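Local coordinates for protein phosphoheptose isomerase (PDB 5I01) that probably catalyses the zinc-dependent isomerization of sedoheptulose 7-phosphate to D-glycero-D-manno-heptose 7-phosphate, the entry step of heptose biosynthesis, as a homotetramer of SIS-family subunits, at residues G153-A156 / A157-D161. The protein carries 1 engineered substitution. Residues are numbered along the deposited sequence; the frame is centred on the assembly and turned at random.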
loop_
_atom_site.group_PDB
_atom_site.type_symbol
_atom_site.label_atom_id
_atom_site.label_comp_id
_atom_site.label_asym_id
_atom_site.label_seq_id
_atom_site.Cartn_x
_atom_site.Cartn_y
_atom_site.Cartn_z
ATOM N N GLY A 153 -19.704 8.413 -18.925
ATOM C CA GLY A 153 -19.751 6.962 -19.122
ATOM C C GLY A 153 -20.971 6.261 -18.553
ATOM O O GLY A 153 -22.014 6.882 -18.345
ATOM N N LYS A 154 -20.828 4.966 -18.293
ATOM C CA LYS A 154 -21.913 4.183 -17.701
ATOM C C LYS A 154 -22.247 4.636 -16.275
ATOM O O LYS A 154 -23.403 4.554 -15.858
ATOM C CB LYS A 154 -21.564 2.701 -17.686
ATOM C CG LYS A 154 -21.245 2.123 -19.058
ATOM C CD LYS A 154 -21.705 0.674 -19.171
ATOM C CE LYS A 154 -21.188 0.012 -20.435
ATOM N NZ LYS A 154 -19.708 -0.125 -20.413
ATOM N N ILE A 155 -21.236 5.119 -15.544
ATOM C CA ILE A 155 -21.408 5.589 -14.153
ATOM C C ILE A 155 -22.393 6.765 -14.031
ATOM O O ILE A 155 -23.282 6.723 -13.182
ATOM C CB ILE A 155 -20.045 5.900 -13.472
ATOM C CG1 ILE A 155 -19.277 4.592 -13.241
ATOM C CG2 ILE A 155 -20.248 6.618 -12.138
ATOM C CD1 ILE A 155 -17.798 4.758 -12.948
ATOM N N ALA A 156 -22.250 7.781 -14.884
ATOM C CA ALA A 156 -23.181 8.922 -14.906
ATOM C C ALA A 156 -24.615 8.480 -15.192
ATOM O O ALA A 156 -25.553 8.947 -14.534
ATOM C CB ALA A 156 -22.745 9.963 -15.925
ATOM N N ALA A 157 -24.770 7.572 -16.159
ATOM C CA ALA A 157 -26.076 6.964 -16.475
ATOM C C ALA A 157 -26.716 6.235 -15.288
ATOM O O ALA A 157 -27.931 6.213 -15.167
ATOM C CB ALA A 157 -25.952 6.010 -17.665
ATOM N N MET A 158 -25.886 5.682 -14.409
ATOM C CA MET A 158 -26.302 4.771 -13.335
ATOM C C MET A 158 -26.790 5.443 -12.040
ATOM O O MET A 158 -27.357 4.766 -11.191
ATOM C CB MET A 158 -25.105 3.856 -13.017
ATOM C CG MET A 158 -25.392 2.503 -12.384
ATOM S SD MET A 158 -23.892 1.580 -11.914
ATOM C CE MET A 158 -22.658 2.220 -13.039
ATOM N N LEU A 159 -26.601 6.752 -11.885
ATOM C CA LEU A 159 -26.843 7.424 -10.585
ATOM C C LEU A 159 -28.320 7.722 -10.237
ATOM O O LEU A 159 -29.099 8.149 -11.085
ATOM C CB LEU A 159 -26.059 8.740 -10.516
ATOM C CG LEU A 159 -24.551 8.727 -10.811
ATOM C CD1 LEU A 159 -23.962 10.098 -10.517
ATOM C CD2 LEU A 159 -23.811 7.649 -10.030
ATOM N N LYS A 160 -28.678 7.527 -8.969
ATOM C CA LYS A 160 -29.980 7.956 -8.445
ATOM C C LYS A 160 -30.033 9.482 -8.247
ATOM O O LYS A 160 -29.003 10.157 -8.272
ATOM C CB LYS A 160 -30.268 7.289 -7.092
ATOM C CG LYS A 160 -30.257 5.767 -7.066
ATOM C CD LYS A 160 -30.720 5.291 -5.691
ATOM C CE LYS A 160 -30.545 3.793 -5.458
ATOM N NZ LYS A 160 -31.044 2.946 -6.580
ATOM N N ASP A 161 -31.243 10.004 -8.035
ATOM C CA ASP A 161 -31.477 11.429 -7.692
ATOM C C ASP A 161 -30.621 11.930 -6.532
ATOM O O ASP A 161 -30.142 13.059 -6.555
ATOM C CB ASP A 161 -32.962 11.668 -7.303
ATOM C CG ASP A 161 -33.815 12.171 -8.462
ATOM O OD1 ASP A 161 -33.392 13.127 -9.153
ATOM O OD2 ASP A 161 -34.931 11.633 -8.660
#
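The backbone N-H of Met158 is shared between two carbonyls one turn back, those of Lys154 and Ile155. The i to i-4 bond, Met158 N to Lys154 O, is weak: 3.1 Å long, but bent to 121° at the hydrogen. The i to i-3 bond, from Met158 N to Ile155 O at 3.1 Å, is straighter at 138°, and its donor stands well above the carbonyl plane. The straighter i-3 component is consistent with a locally tightened, 3-10-like turn.

Side-chain methyls pack over the same turn. Met158 has CG anti to its backbone N (chi1 -156°), and a bend at chi3 turns the methyl back along the helix, placing CE 4.1 Å from CG1 of Ile155. Leu159 reaches back as well, its CD2 lying 4.3 Å from Ile155 CG2.

The same two methyls also meet carbonyl oxygens: Met158 CE is 3.7 Å from Lys154 O, and Leu159 CD2 is 3.3 Å from Ile155 O. The Ile155 oxygen thus has Met158 N over one side of its carbonyl plane and the Leu159 methyl ahead of it, displaced to the other side.

Helix 153-158 connects strands 143-149 and 164-168 in a beta-alpha-beta unit of the SIS fold. Ile155, buried near the predicted substrate residues Ser122 and Ser127, packs on Ala146 and Thr148 of strand 143-149; Met158 meets Ile131 and Val134 of helix 128-139, while Ala156 and Leu159 rest on Leu165 of strand 164-168.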